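Local coordinates for Tv2483 (Treponema vincentii, PDB 6DET), which binds L-arginine with high selectivity as a lipoprotein of the solute-binding family, probably delivering it to an ABC transporter for uptake, at residues A[59-72]-A[241-255]. Residues are numbered along the deposited sequence; the frame is centred on the assembly and turned at random.
Sequences VGYDIDIFTELCRR and MNEDETIPNFSRKWF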
loop_
_atom_site.group_PDB
_atom_site.type_symbol
_atom_site.label_atom_id
_atom_site.label_comp_id
_atom_site.label_asym_id
_atom_site.label_seq_id
_atom_site.Cartn_x
_atom_site.Cartn_y
_atom_site.Cartn_z
ATOM N N VAL A 59 -0.395 -6.639 -12.662
ATOM C CA VAL A 59 0.737 -5.823 -13.089
ATOM C C VAL A 59 0.898 -4.701 -12.085
ATOM O O VAL A 59 -0.009 -4.403 -11.305
ATOM C CB VAL A 59 0.547 -5.242 -14.507
ATOM C CG1 VAL A 59 0.538 -6.357 -15.548
ATOM C CG2 VAL A 59 -0.749 -4.433 -14.586
ATOM N N GLY A 60 2.078 -4.083 -12.100
ATOM C CA GLY A 60 2.248 -2.884 -11.322
ATOM C C GLY A 60 3.646 -2.782 -10.760
ATOM O O GLY A 60 4.489 -3.660 -10.977
ATOM N N TYR A 61 3.876 -1.684 -10.048
ATOM C CA TYR A 61 5.190 -1.392 -9.486
ATOM C C TYR A 61 5.635 -2.499 -8.542
ATOM O O TYR A 61 6.776 -2.965 -8.615
ATOM C CB TYR A 61 5.131 -0.062 -8.757
ATOM C CG TYR A 61 6.442 0.457 -8.229
ATOM C CD1 TYR A 61 7.518 0.710 -9.084
ATOM C CD2 TYR A 61 6.586 0.759 -6.881
ATOM C CE1 TYR A 61 8.729 1.238 -8.592
ATOM C CE2 TYR A 61 7.775 1.294 -6.392
ATOM C CZ TYR A 61 8.838 1.529 -7.261
ATOM O OH TYR A 61 10.027 2.061 -6.824
ATOM N N ASP A 62 4.756 -2.895 -7.608
ATOM C CA ASP A 62 5.107 -3.935 -6.639
ATOM C C ASP A 62 5.330 -5.256 -7.344
ATOM O O ASP A 62 6.183 -6.046 -6.944
ATOM C CB ASP A 62 4.010 -4.117 -5.590
ATOM C CG ASP A 62 3.926 -3.000 -4.581
ATOM O OD1 ASP A 62 4.756 -2.059 -4.606
ATOM O OD2 ASP A 62 3.022 -3.083 -3.718
ATOM N N ILE A 63 4.570 -5.502 -8.408
ATOM C CA ILE A 63 4.689 -6.752 -9.142
ATOM C C ILE A 63 6.014 -6.800 -9.881
ATOM O O ILE A 63 6.692 -7.836 -9.910
ATOM C CB ILE A 63 3.498 -6.886 -10.118
ATOM C CG1 ILE A 63 2.164 -6.600 -9.410
ATOM C CG2 ILE A 63 3.497 -8.232 -10.773
ATOM C CD1 ILE A 63 1.851 -7.489 -8.244
ATOM N N ASP A 64 6.412 -5.682 -10.500
ATOM C CA ASP A 64 7.681 -5.679 -11.212
ATOM C C ASP A 64 8.835 -5.906 -10.239
ATOM O O ASP A 64 9.770 -6.663 -10.529
ATOM C CB ASP A 64 7.859 -4.359 -11.959
ATOM C CG ASP A 64 7.073 -4.304 -13.264
ATOM O OD1 ASP A 64 6.560 -5.340 -13.710
ATOM O OD2 ASP A 64 6.999 -3.212 -13.845
ATOM N N ILE A 65 8.757 -5.287 -9.056
ATOM C CA ILE A 65 9.804 -5.462 -8.046
ATOM C C ILE A 65 9.926 -6.936 -7.658
ATOM O O ILE A 65 11.021 -7.521 -7.676
ATOM C CB ILE A 65 9.533 -4.574 -6.813
ATOM C CG1 ILE A 65 9.691 -3.083 -7.152
ATOM C CG2 ILE A 65 10.495 -4.925 -5.677
ATOM C CD1 ILE A 65 9.214 -2.113 -6.081
ATOM N N PHE A 66 8.812 -7.557 -7.260
ATOM C CA PHE A 66 8.913 -8.914 -6.739
ATOM C C PHE A 66 9.178 -9.923 -7.838
ATOM O O PHE A 66 9.828 -10.944 -7.589
ATOM C CB PHE A 66 7.645 -9.281 -5.956
ATOM C CG PHE A 66 7.750 -8.963 -4.494
ATOM C CD1 PHE A 66 8.472 -9.785 -3.651
ATOM C CD2 PHE A 66 7.182 -7.816 -3.966
ATOM C CE1 PHE A 66 8.610 -9.492 -2.303
ATOM C CE2 PHE A 66 7.305 -7.536 -2.619
ATOM C CZ PHE A 66 8.014 -8.355 -1.791
ATOM N N THR A 67 8.719 -9.664 -9.068
ATOM C CA THR A 67 9.016 -10.594 -10.154
ATOM C C THR A 67 10.520 -10.664 -10.410
ATOM O O THR A 67 11.085 -11.753 -10.585
ATOM C CB THR A 67 8.273 -10.174 -11.426
ATOM O OG1 THR A 67 6.854 -10.237 -11.209
ATOM C CG2 THR A 67 8.629 -11.088 -12.589
ATOM N N GLU A 68 11.189 -9.503 -10.432
ATOM C CA GLU A 68 12.619 -9.458 -10.720
ATOM C C GLU A 68 13.427 -9.934 -9.519
ATOM O O GLU A 68 14.423 -10.649 -9.677
ATOM C CB GLU A 68 13.024 -8.035 -11.127
ATOM C CG GLU A 68 14.529 -7.829 -11.280
ATOM C CD GLU A 68 15.154 -8.712 -12.340
ATOM O OE1 GLU A 68 14.421 -9.408 -13.085
ATOM O OE2 GLU A 68 16.411 -8.718 -12.432
ATOM N N LEU A 69 13.005 -9.555 -8.314
ATOM C CA LEU A 69 13.667 -10.029 -7.110
ATOM C C LEU A 69 13.670 -11.554 -7.053
ATOM O O LEU A 69 14.709 -12.173 -6.805
ATOM C CB LEU A 69 12.976 -9.450 -5.893
ATOM C CG LEU A 69 13.538 -9.965 -4.581
ATOM C CD1 LEU A 69 13.997 -8.820 -3.706
ATOM C CD2 LEU A 69 12.453 -10.758 -3.916
ATOM N N CYS A 70 12.506 -12.178 -7.277
ATOM C CA CYS A 70 12.443 -13.636 -7.236
ATOM C C CYS A 70 13.250 -14.248 -8.371
ATOM O O CYS A 70 13.898 -15.291 -8.195
ATOM C CB CYS A 70 10.968 -14.086 -7.282
ATOM S SG CYS A 70 10.070 -13.803 -5.784
ATOM N N ARG A 71 13.276 -13.593 -9.538
ATOM C CA ARG A 71 14.108 -14.112 -10.610
ATOM C C ARG A 71 15.560 -14.178 -10.165
ATOM O O ARG A 71 16.235 -15.187 -10.366
ATOM C CB ARG A 71 13.994 -13.262 -11.872
ATOM C CG ARG A 71 14.776 -13.877 -13.040
ATOM C CD ARG A 71 14.864 -12.929 -14.211
ATOM N NE ARG A 71 15.764 -11.821 -13.913
ATOM C CZ ARG A 71 17.090 -11.893 -14.012
ATOM N NH1 ARG A 71 17.661 -13.013 -14.414
ATOM N NH2 ARG A 71 17.846 -10.847 -13.708
ATOM N N ARG A 72 16.051 -13.100 -9.556
ATOM C CA ARG A 72 17.444 -13.088 -9.110
ATOM C C ARG A 72 17.703 -14.124 -8.025
ATOM O O ARG A 72 18.829 -14.638 -7.923
ATOM C CB ARG A 72 17.816 -11.693 -8.605
ATOM C CG ARG A 72 17.896 -10.670 -9.711
ATOM C CD ARG A 72 18.333 -9.285 -9.229
ATOM N NE ARG A 72 18.170 -8.288 -10.280
ATOM C CZ ARG A 72 18.863 -7.156 -10.364
ATOM N NH1 ARG A 72 19.791 -6.869 -9.458
ATOM N NH2 ARG A 72 18.619 -6.304 -11.355
ATOM N N MET A 241 19.010 -4.168 -6.611
ATOM C CA MET A 241 18.096 -3.734 -7.660
ATOM C C MET A 241 17.880 -2.227 -7.633
ATOM O O MET A 241 17.495 -1.642 -8.654
ATOM C CB MET A 241 16.738 -4.446 -7.512
ATOM C CG MET A 241 16.776 -5.903 -7.852
ATOM S SD MET A 241 15.281 -6.795 -7.339
ATOM C CE MET A 241 14.049 -5.915 -8.263
ATOM N N ASN A 242 18.097 -1.588 -6.482
ATOM C CA ASN A 242 17.946 -0.138 -6.410
ATOM C C ASN A 242 19.208 0.555 -6.882
ATOM O O ASN A 242 19.139 1.527 -7.640
ATOM C CB ASN A 242 17.607 0.295 -4.987
ATOM C CG ASN A 242 16.986 1.673 -4.945
ATOM O OD1 ASN A 242 15.927 1.890 -5.526
ATOM N ND2 ASN A 242 17.652 2.617 -4.285
ATOM N N GLU A 243 20.371 0.056 -6.443
ATOM C CA GLU A 243 21.641 0.671 -6.828
ATOM C C GLU A 243 21.889 0.534 -8.317
ATOM O O GLU A 243 22.461 1.438 -8.932
ATOM C CB GLU A 243 22.794 0.039 -6.055
ATOM C CG GLU A 243 24.193 0.413 -6.578
ATOM C CD GLU A 243 24.440 1.889 -6.562
ATOM O OE1 GLU A 243 23.800 2.556 -5.740
ATOM O OE2 GLU A 243 25.300 2.374 -7.344
ATOM N N ASP A 244 21.486 -0.596 -8.917
ATOM C CA ASP A 244 21.752 -0.828 -10.327
ATOM C C ASP A 244 20.671 -0.239 -11.225
ATOM O O ASP A 244 20.698 -0.483 -12.433
ATOM C CB ASP A 244 21.963 -2.324 -10.625
ATOM C CG ASP A 244 20.681 -3.163 -10.639
ATOM O OD1 ASP A 244 19.567 -2.611 -10.624
ATOM O OD2 ASP A 244 20.820 -4.422 -10.712
ATOM N N GLU A 245 19.745 0.533 -10.659
ATOM C CA GLU A 245 18.760 1.376 -11.349
ATOM C C GLU A 245 17.566 0.579 -11.854
ATOM O O GLU A 245 16.682 1.171 -12.514
ATOM C CB GLU A 245 19.358 2.165 -12.522
ATOM C CG GLU A 245 20.159 3.383 -12.064
ATOM C CD GLU A 245 19.271 4.459 -11.444
ATOM O OE1 GLU A 245 18.288 4.862 -12.099
ATOM O OE2 GLU A 245 19.548 4.892 -10.303
ATOM N N THR A 246 17.479 -0.719 -11.561
ATOM C CA THR A 246 16.309 -1.490 -11.990
ATOM C C THR A 246 15.038 -0.943 -11.353
ATOM O O THR A 246 14.027 -0.722 -12.036
ATOM C CB THR A 246 16.484 -2.969 -11.639
ATOM O OG1 THR A 246 17.653 -3.479 -12.286
ATOM C CG2 THR A 246 15.286 -3.784 -12.108
ATOM N N ILE A 247 15.070 -0.696 -10.048
ATOM C CA ILE A 247 13.857 -0.260 -9.364
ATOM C C ILE A 247 13.576 1.201 -9.716
ATOM O O ILE A 247 12.422 1.538 -10.039
ATOM C CB ILE A 247 13.953 -0.498 -7.848
ATOM C CG1 ILE A 247 13.812 -1.995 -7.580
ATOM C CG2 ILE A 247 12.830 0.250 -7.125
ATOM C CD1 ILE A 247 13.988 -2.446 -6.125
ATOM N N PRO A 248 14.575 2.096 -9.697
ATOM C CA PRO A 248 14.328 3.464 -10.184
ATOM C C PRO A 248 13.683 3.498 -11.554
ATOM O O PRO A 248 12.815 4.336 -11.817
ATOM C CB PRO A 248 15.736 4.071 -10.196
ATOM C CG PRO A 248 16.409 3.407 -9.005
ATOM C CD PRO A 248 15.913 1.979 -9.076
ATOM N N ASN A 249 14.094 2.606 -12.443
ATOM C CA ASN A 249 13.508 2.584 -13.768
ATOM C C ASN A 249 12.104 1.993 -13.757
ATOM O O ASN A 249 11.254 2.449 -14.525
ATOM C CB ASN A 249 14.424 1.840 -14.732
ATOM C CG ASN A 249 15.579 2.708 -15.191
ATOM O OD1 ASN A 249 15.523 3.937 -15.078
ATOM N ND2 ASN A 249 16.633 2.084 -15.692
ATOM N N PHE A 250 11.826 1.018 -12.887
ATOM C CA PHE A 250 10.432 0.617 -12.672
ATOM C C PHE A 250 9.609 1.809 -12.200
ATOM O O PHE A 250 8.455 1.982 -12.599
ATOM C CB PHE A 250 10.306 -0.500 -11.622
ATOM C CG PHE A 250 10.807 -1.891 -12.048
ATOM C CD1 PHE A 250 10.800 -2.319 -13.371
ATOM C CD2 PHE A 250 11.245 -2.785 -11.068
ATOM C CE1 PHE A 250 11.240 -3.605 -13.710
ATOM C CE2 PHE A 250 11.687 -4.046 -11.409
ATOM C CZ PHE A 250 11.685 -4.452 -12.728
ATOM N N SER A 251 10.163 2.607 -11.288
ATOM C CA SER A 251 9.431 3.769 -10.796
ATOM C C SER A 251 9.150 4.764 -11.919
ATOM O O SER A 251 8.052 5.338 -11.998
ATOM C CB SER A 251 10.229 4.435 -9.677
ATOM O OG SER A 251 9.561 5.587 -9.187
ATOM N N ARG A 252 10.138 5.000 -12.786
ATOM C CA ARG A 252 9.939 5.926 -13.900
ATOM C C ARG A 252 8.861 5.397 -14.838
ATOM O O ARG A 252 8.021 6.157 -15.324
ATOM C CB ARG A 252 11.264 6.150 -14.644
ATOM C CG ARG A 252 12.344 6.813 -13.779
ATOM C CD ARG A 252 13.595 7.201 -14.567
ATOM N NE ARG A 252 14.513 7.948 -13.720
ATOM C CZ ARG A 252 15.580 7.428 -13.111
ATOM N NH1 ARG A 252 15.888 6.144 -13.265
ATOM N NH2 ARG A 252 16.353 8.194 -12.346
ATOM N N LYS A 253 8.854 4.085 -15.068
ATOM C CA LYS A 253 7.809 3.448 -15.870
ATOM C C LYS A 253 6.423 3.722 -15.311
ATOM O O LYS A 253 5.494 4.076 -16.057
ATOM C CB LYS A 253 8.066 1.943 -15.927
ATOM C CG LYS A 253 6.984 1.094 -16.601
ATOM C CD LYS A 253 7.256 -0.404 -16.298
ATOM C CE LYS A 253 6.166 -1.343 -16.782
ATOM N NZ LYS A 253 6.510 -2.746 -16.405
ATOM N N TRP A 254 6.247 3.533 -14.004
ATOM C CA TRP A 254 4.909 3.547 -13.415
ATOM C C TRP A 254 4.470 4.922 -12.907
ATOM O O TRP A 254 3.260 5.205 -12.879
ATOM C CB TRP A 254 4.844 2.542 -12.264
ATOM C CG TRP A 254 4.850 1.128 -12.738
ATOM C CD1 TRP A 254 5.871 0.233 -12.641
ATOM C CD2 TRP A 254 3.784 0.452 -13.420
ATOM N NE1 TRP A 254 5.502 -0.967 -13.208
ATOM C CE2 TRP A 254 4.223 -0.853 -13.696
ATOM C CE3 TRP A 254 2.504 0.826 -13.818
ATOM C CZ2 TRP A 254 3.414 -1.793 -14.349
ATOM C CZ3 TRP A 254 1.711 -0.104 -14.471
ATOM C CH2 TRP A 254 2.172 -1.389 -14.730
ATOM N N PHE A 255 5.421 5.774 -12.506
ATOM C CA PHE A 255 5.134 7.053 -11.878
ATOM C C PHE A 255 5.606 8.254 -12.686
ATOM O O PHE A 255 5.215 9.371 -12.363
ATOM C CB PHE A 255 5.800 7.136 -10.485
ATOM C CG PHE A 255 5.301 6.110 -9.489
ATOM C CD1 PHE A 255 4.018 6.188 -8.969
ATOM C CD2 PHE A 255 6.134 5.078 -9.069
ATOM C CE1 PHE A 255 3.551 5.223 -8.066
ATOM C CE2 PHE A 255 5.695 4.141 -8.144
ATOM C CZ PHE A 255 4.390 4.207 -7.654
#
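Asp64 OD2 takes two donors from the helix 246-255. Trp254 NE1 donates from 2.8 Å, with OD2 close to the indole plane and NE1 well above the carboxylate plane. Lys253 NZ approaches OD2 to 2.6 Å on the syn side, in a salt bridge. The same aspartate lays its CB squarely over the centre of the Phe250 ring, 3.6 Å from CB to centroid, a CH-pi contact. Tryptophan suits its place because its flat indole can donate at one edge while a face covers the Gly60 backbone; Gly60 CA, at the N-cap of its helix, comes within 3.4 Å of Trp254 CZ2. Glycine fits here because, at its positive phi of 145°, a side chain would press against the preceding carbonyl oxygen.

Tyr61 is a knob among Ile247, Phe250, Ser251 and Phe255. With CG anti to the backbone N (chi1 -174°), its ring reaches across to the neighbouring helix, one face receiving the edge of Phe255 in a T-shaped stack, centroids 5.1 Å apart, and the other Ile65 CD1 of its own helix.

This is an antiparallel helix pair within the family 3 solute-binding fold, bringing a C-terminal helix against the helix 61-73, whose far side packs on strands 76-81 and 98-104. The side chain of Phe255 lies about 12 Å from the bound arginine.

Toward the other end, Met241 inserts among Ile65, Glu68, Leu69 and Arg72, its flexible thioether bending at chi3 to bring CE to 3.6 Å from Glu68 CG. Its CG sits over the Arg72 guanidinium, whose NH1 and NH2 both grip Asp244 OD2, end-on. Glu68 steadies that guanidinium through NE, and Glu240 pairs with NH1. The other carboxylate oxygen, Asp244 OD1, accepts from Thr246 OG1 and from Thr246 N, the latter in an Asx turn that joins the two C-terminal helices.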